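Long-range contacts in aspartokinase (Arabidopsis thaliana, PDB 2CDQ), which catalyses the ATP-dependent phosphorylation of L-aspartate, the first step towards lysine, threonine, methionine and isoleucine, and is under allosteric control by lysine and S-adenosylmethionine: residues Thr349-Gln354 against Val380-Thr385; Phe362-Glu367 against Glu406-Ile411. All blocks are in the same frame, centred on the assembly; numbering follows the deposited sequence.

Interaction 1. Residues Thr349-Gln354 against Val380-Thr385; sequences TRMLGQ and VSISLT. With LYS (lysine), chain G.
The allosteric lysine pocket of the first ACT domain is walled on one side by Met351, whose side chain also reaches Val380, Ser381 and Ile382. The sulphur of Met351 lies beside the backbone where the strand begins, with SD 3.6 Å from Ser381 N. The chain then bends at chi3 (72°), which brings Met351 CE to 3.7 Å from Ile382 CG2. The two side chains cross at about a right angle. The bound lysine lies against the same methionine, with its CD 3.4 Å from Met351 SD. One thioether thus touches both the effector's aliphatic chain and the strand. Val380 makes the second part of the contact. Val380 CG1, beside the backbone N, packs 3.9 Å from Thr349 CA and more loosely on Leu352 CD1. No hydrogen bond joins the two segments.

In the beta-alpha-beta-beta-alpha-beta fold of an ACT domain, Thr349-Gln354 belongs to the loop between the first strand, 341-347, and the first helix, 357-367. Val380-Thr385 leads into and along the third strand. The loop makes a type II beta turn from Met351 to Gln354, closed by Gln354 N to Met351 O at 3.2 Å. At the last residue of the turn, Gln354 O accepts a hydrogen bond from the lysine N at 2.7 Å. The same carbonyl accepts another from Ser371 OG of the second subunit. Gly356 N and Ser378 O also hydrogen-bond the ligand, as does Asp373 O of the second subunit, so the pocket lies at the dimer interface.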
loop_
_atom_site.group_PDB
_atom_site.type_symbol
_atom_site.label_atom_id
_atom_site.label_comp_id
_atom_site.label_asym_id
_atom_site.label_seq_id
_atom_site.Cartn_x
_atom_site.Cartn_y
_atom_site.Cartn_z
ATOM N N THR A 349 -4.882 -15.150 -4.544
ATOM C CA THR A 349 -5.187 -15.861 -3.294
ATOM C C THR A 349 -3.908 -16.270 -2.544
ATOM O O THR A 349 -3.940 -16.537 -1.340
ATOM C CB THR A 349 -6.068 -17.122 -3.539
ATOM O OG1 THR A 349 -5.350 -18.077 -4.333
ATOM C CG2 THR A 349 -7.384 -16.755 -4.236
ATOM N N ARG A 350 -2.792 -16.299 -3.273
ATOM C CA ARG A 350 -1.506 -16.778 -2.761
ATOM C C ARG A 350 -0.765 -15.793 -1.860
ATOM O O ARG A 350 0.093 -16.204 -1.077
ATOM C CB ARG A 350 -0.579 -17.158 -3.919
ATOM C CG ARG A 350 -0.976 -18.400 -4.693
ATOM C CD ARG A 350 0.192 -18.855 -5.547
ATOM N NE ARG A 350 -0.243 -19.599 -6.727
ATOM C CZ ARG A 350 -0.475 -20.909 -6.751
ATOM N NH1 ARG A 350 -0.323 -21.640 -5.652
ATOM N NH2 ARG A 350 -0.861 -21.489 -7.881
ATOM N N MET A 351 -1.078 -14.504 -1.976
ATOM C CA MET A 351 -0.358 -13.480 -1.213
ATOM C C MET A 351 -0.681 -13.472 0.287
ATOM O O MET A 351 0.123 -12.999 1.087
ATOM C CB MET A 351 -0.544 -12.086 -1.832
ATOM C CG MET A 351 -1.955 -11.519 -1.753
ATOM S SD MET A 351 -2.039 -9.802 -2.291
ATOM C CE MET A 351 -1.826 -9.967 -4.062
ATOM N N LEU A 352 -1.848 -13.995 0.661
ATOM C CA LEU A 352 -2.249 -14.051 2.066
ATOM C C LEU A 352 -1.389 -15.067 2.816
ATOM O O LEU A 352 -1.608 -16.278 2.727
ATOM C CB LEU A 352 -3.744 -14.382 2.201
ATOM C CG LEU A 352 -4.478 -14.017 3.503
ATOM C CD1 LEU A 352 -5.958 -14.328 3.382
ATOM C CD2 LEU A 352 -3.903 -14.707 4.734
ATOM N N GLY A 353 -0.405 -14.561 3.552
ATOM C CA GLY A 353 0.531 -15.408 4.285
ATOM C C GLY A 353 1.816 -15.753 3.546
ATOM O O GLY A 353 2.570 -16.624 3.994
ATOM N N GLN A 354 2.075 -15.087 2.420
ATOM C CA GLN A 354 3.301 -15.320 1.661
ATOM C C GLN A 354 4.309 -14.202 1.858
ATOM O O GLN A 354 3.949 -13.031 1.848
ATOM C CB GLN A 354 3.005 -15.467 0.163
ATOM C CG GLN A 354 4.228 -15.912 -0.646
ATOM C CD GLN A 354 3.936 -16.097 -2.124
ATOM O OE1 GLN A 354 4.053 -15.162 -2.919
ATOM N NE2 GLN A 354 3.573 -17.318 -2.503
ATOM N N VAL A 380 -6.486 -10.418 -0.248
ATOM C CA VAL A 380 -5.973 -11.128 -1.432
ATOM C C VAL A 380 -5.717 -10.222 -2.637
ATOM O O VAL A 380 -5.704 -10.684 -3.784
ATOM C CB VAL A 380 -6.911 -12.284 -1.879
ATOM C CG1 VAL A 380 -6.938 -13.379 -0.840
ATOM C CG2 VAL A 380 -8.318 -11.768 -2.181
ATOM N N SER A 381 -5.524 -8.934 -2.386
ATOM C CA SER A 381 -5.266 -8.000 -3.472
ATOM C C SER A 381 -4.447 -6.811 -3.025
ATOM O O SER A 381 -4.481 -6.411 -1.854
ATOM C CB SER A 381 -6.572 -7.519 -4.118
ATOM O OG SER A 381 -7.237 -6.558 -3.311
ATOM N N ILE A 382 -3.699 -6.265 -3.971
ATOM C CA ILE A 382 -3.070 -4.970 -3.790
ATOM C C ILE A 382 -3.437 -4.054 -4.965
ATOM O O ILE A 382 -3.365 -4.450 -6.127
ATOM C CB ILE A 382 -1.533 -5.059 -3.409
ATOM C CG1 ILE A 382 -0.717 -3.909 -4.000
ATOM C CG2 ILE A 382 -0.922 -6.416 -3.788
ATOM C CD1 ILE A 382 0.082 -4.306 -5.224
ATOM N N SER A 383 -3.900 -2.853 -4.635
ATOM C CA SER A 383 -4.318 -1.870 -5.623
ATOM C C SER A 383 -3.409 -0.665 -5.521
ATOM O O SER A 383 -2.926 -0.328 -4.439
ATOM C CB SER A 383 -5.763 -1.457 -5.383
ATOM O OG SER A 383 -6.579 -2.595 -5.174
ATOM N N LEU A 384 -3.166 -0.026 -6.655
ATOM C CA LEU A 384 -2.215 1.066 -6.715
ATOM C C LEU A 384 -2.552 2.023 -7.829
ATOM O O LEU A 384 -3.312 1.697 -8.740
ATOM C CB LEU A 384 -0.781 0.546 -6.876
ATOM C CG LEU A 384 -0.398 -0.342 -8.064
ATOM C CD1 LEU A 384 -0.018 0.480 -9.280
ATOM C CD2 LEU A 384 0.750 -1.232 -7.655
ATOM N N THR A 385 -1.955 3.202 -7.755
ATOM C CA THR A 385 -2.233 4.261 -8.696
ATOM C C THR A 385 -0.881 4.785 -9.174
ATOM O O THR A 385 0.062 4.860 -8.394
ATOM C CB THR A 385 -3.128 5.334 -8.016
ATOM O OG1 THR A 385 -4.207 5.697 -8.882
ATOM C CG2 THR A 385 -2.352 6.555 -7.610
HETATM N N LYS G . 3.666 -11.125 -0.057
HETATM C CA LYS G . 3.100 -10.036 0.762
HETATM C C LYS G . 4.148 -9.747 1.813
HETATM O O LYS G . 5.345 -10.008 1.620
HETATM C CB LYS G . 1.786 -10.485 1.417
HETATM C CG LYS G . 0.751 -9.363 1.632
HETATM C CD LYS G . -0.053 -9.032 0.388
HETATM C CE LYS G . -1.049 -7.882 0.631
HETATM N NZ LYS G . -2.157 -8.196 1.601
HETATM O OXT LYS G . 3.821 -9.251 2.881
#

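Interaction 2. Residues Phe362-Glu367 against Glu406-Ile411; sequences FSIFEE and EELEKI
Ile364 reaches from helix 357-367 to Glu407 and Leu408 with two different branches. Ile364 CG2 rests 3.7 Å from Glu407 CB, so the glutamate contributes an aliphatic carbon here. The longer branch puts Ile364 CD1 3.7 Å from Leu408 CD2. Ile364 CD1 also meets Ile411 CD1 more loosely, at 4.3 Å. Leu408 spreads its two methyls between two partners: CD2 goes to Ile364, and CD1 lies 4.0 Å from Phe365 CZ. The leucine and the phenylalanine cross at about a right angle. No hydrogen bond spans the contact.

The carboxylate of Glu407 turns to its own segment. The chain bends at chi2 (-49°), and Glu407 OE2 forms a salt bridge of 3.5 Å with Lys410 NZ. Farther out, Leu408 also packs on Val361 of the facing helix and on Val414 of strand 413-418. Phe365 touches Val372, Leu384 and Leu386 on the sheet. Ile411 also touches Phe357, Lys360 and Val361, one or two turns back along the first helix. This is the apolar seam between the two helices that lie on one face of the antiparallel sheet, as expected of an ACT domain's alpha/beta sandwich.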
loop_
_atom_site.group_PDB
_atom_site.type_symbol
_atom_site.label_atom_id
_atom_site.label_comp_id
_atom_site.label_asym_id
_atom_site.label_seq_id
_atom_site.Cartn_x
_atom_site.Cartn_y
_atom_site.Cartn_z
ATOM N N PHE A 362 6.427 -4.732 -6.907
ATOM C CA PHE A 362 7.093 -3.453 -7.085
ATOM C C PHE A 362 8.474 -3.567 -7.735
ATOM O O PHE A 362 9.038 -2.573 -8.200
ATOM C CB PHE A 362 7.121 -2.698 -5.765
ATOM C CG PHE A 362 5.752 -2.315 -5.283
ATOM C CD1 PHE A 362 5.157 -2.996 -4.222
ATOM C CD2 PHE A 362 5.036 -1.302 -5.918
ATOM C CE1 PHE A 362 3.892 -2.657 -3.783
ATOM C CE2 PHE A 362 3.770 -0.957 -5.489
ATOM C CZ PHE A 362 3.193 -1.631 -4.419
ATOM N N SER A 363 9.006 -4.784 -7.781
ATOM C CA SER A 363 10.202 -5.039 -8.560
ATOM C C SER A 363 9.893 -4.886 -10.047
ATOM O O SER A 363 10.664 -4.269 -10.780
ATOM C CB SER A 363 10.759 -6.426 -8.276
ATOM O OG SER A 363 11.957 -6.612 -8.998
ATOM N N ILE A 364 8.759 -5.444 -10.478
ATOM C CA ILE A 364 8.292 -5.321 -11.858
ATOM C C ILE A 364 8.247 -3.857 -12.276
ATOM O O ILE A 364 8.824 -3.479 -13.303
ATOM C CB ILE A 364 6.905 -5.973 -12.051
ATOM C CG1 ILE A 364 7.033 -7.499 -12.018
ATOM C CG2 ILE A 364 6.258 -5.514 -13.360
ATOM C CD1 ILE A 364 5.729 -8.231 -11.731
ATOM N N PHE A 365 7.577 -3.039 -11.465
ATOM C CA PHE A 365 7.487 -1.604 -11.715
ATOM C C PHE A 365 8.874 -0.954 -11.842
ATOM O O PHE A 365 9.106 -0.180 -12.771
ATOM C CB PHE A 365 6.633 -0.919 -10.643
ATOM C CG PHE A 365 5.153 -1.142 -10.812
ATOM C CD1 PHE A 365 4.497 -2.128 -10.082
ATOM C CD2 PHE A 365 4.413 -0.368 -11.704
ATOM C CE1 PHE A 365 3.122 -2.342 -10.233
ATOM C CE2 PHE A 365 3.039 -0.576 -11.864
ATOM C CZ PHE A 365 2.394 -1.566 -11.125
ATOM N N GLU A 366 9.785 -1.291 -10.924
ATOM C CA GLU A 366 11.161 -0.758 -10.923
ATOM C C GLU A 366 11.943 -1.136 -12.187
ATOM O O GLU A 366 12.678 -0.316 -12.749
ATOM C CB GLU A 366 11.923 -1.228 -9.677
ATOM C CG GLU A 366 13.324 -0.642 -9.541
ATOM C CD GLU A 366 14.147 -1.316 -8.450
ATOM O OE1 GLU A 366 14.035 -2.556 -8.276
ATOM O OE2 GLU A 366 14.923 -0.605 -7.770
ATOM N N GLU A 367 11.774 -2.384 -12.621
ATOM C CA GLU A 367 12.398 -2.877 -13.847
ATOM C C GLU A 367 11.793 -2.229 -15.090
ATOM O O GLU A 367 12.445 -2.155 -16.127
ATOM C CB GLU A 367 12.311 -4.408 -13.928
ATOM C CG GLU A 367 13.281 -5.138 -12.999
ATOM C CD GLU A 367 14.741 -4.769 -13.264
ATOM O OE1 GLU A 367 15.313 -5.244 -14.275
ATOM O OE2 GLU A 367 15.317 -4.002 -12.456
ATOM N N GLU A 406 1.089 -7.481 -18.522
ATOM C CA GLU A 406 1.600 -8.805 -18.887
ATOM C C GLU A 406 2.563 -9.360 -17.856
ATOM O O GLU A 406 2.506 -10.547 -17.509
ATOM C CB GLU A 406 2.306 -8.757 -20.231
ATOM C CG GLU A 406 1.403 -8.954 -21.415
ATOM C CD GLU A 406 2.197 -9.043 -22.693
ATOM O OE1 GLU A 406 2.174 -8.059 -23.468
ATOM O OE2 GLU A 406 2.868 -10.083 -22.905
ATOM N N GLU A 407 3.454 -8.499 -17.375
ATOM C CA GLU A 407 4.424 -8.903 -16.368
ATOM C C GLU A 407 3.741 -9.279 -15.056
ATOM O O GLU A 407 4.064 -10.308 -14.460
ATOM C CB GLU A 407 5.497 -7.826 -16.169
ATOM C CG GLU A 407 6.569 -7.815 -17.267
ATOM C CD GLU A 407 7.148 -9.203 -17.553
ATOM O OE1 GLU A 407 7.562 -9.896 -16.597
ATOM O OE2 GLU A 407 7.187 -9.602 -18.738
ATOM N N LEU A 408 2.781 -8.455 -14.637
ATOM C CA LEU A 408 1.999 -8.710 -13.432
ATOM C C LEU A 408 1.077 -9.922 -13.602
ATOM O O LEU A 408 0.799 -10.645 -12.633
ATOM C CB LEU A 408 1.182 -7.470 -13.042
ATOM C CG LEU A 408 1.909 -6.230 -12.504
ATOM C CD1 LEU A 408 0.962 -5.048 -12.477
ATOM C CD2 LEU A 408 2.506 -6.463 -11.124
ATOM N N GLU A 409 0.628 -10.149 -14.837
ATOM C CA GLU A 409 -0.323 -11.219 -15.146
ATOM C C GLU A 409 0.292 -12.616 -14.998
ATOM O O GLU A 409 -0.420 -13.621 -15.024
ATOM C CB GLU A 409 -0.901 -11.011 -16.545
ATOM C CG GLU A 409 -2.406 -11.193 -16.634
ATOM C CD GLU A 409 -3.064 -10.198 -17.583
ATOM O OE1 GLU A 409 -4.114 -9.628 -17.207
ATOM O OE2 GLU A 409 -2.534 -9.976 -18.697
ATOM N N LYS A 410 1.615 -12.660 -14.835
ATOM C CA LYS A 410 2.348 -13.905 -14.595
ATOM C C LYS A 410 2.185 -14.380 -13.155
ATOM O O LYS A 410 2.284 -15.577 -12.883
ATOM C CB LYS A 410 3.839 -13.733 -14.896
ATOM C CG LYS A 410 4.170 -13.387 -16.337
ATOM C CD LYS A 410 5.678 -13.307 -16.536
ATOM C CE LYS A 410 6.043 -12.952 -17.977
ATOM N NZ LYS A 410 7.511 -13.058 -18.218
ATOM N N ILE A 411 1.943 -13.447 -12.233
ATOM C CA ILE A 411 1.804 -13.793 -10.811
ATOM C C ILE A 411 0.420 -13.529 -10.218
ATOM O O ILE A 411 0.131 -13.994 -9.111
ATOM C CB ILE A 411 2.883 -13.113 -9.920
ATOM C CG1 ILE A 411 2.877 -11.594 -10.121
ATOM C CG2 ILE A 411 4.262 -13.720 -10.179
ATOM C CD1 ILE A 411 3.610 -10.831 -9.029
#

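Interactions 1 and 2 lie in the same ACT domain, with centres about 13 Å apart. Their segments alternate along the chain: 349-354, 362-367, 380-385, 406-411. The first two belong to the loop and helix that follow strand 341-347. The last two lie on strand 381-386 and on helix 398-408 with the turn after it. Leu384 of the strand joins the two contacts. Leu384 CD1 packs 3.7 Å from Phe365 CZ, and its CD2 packs on Phe362. Both contacts also touch the second subunit. The effector pocket of interaction 1 and the helix pair of interaction 2 thus pack on one hydrophobic core of the ACT domain.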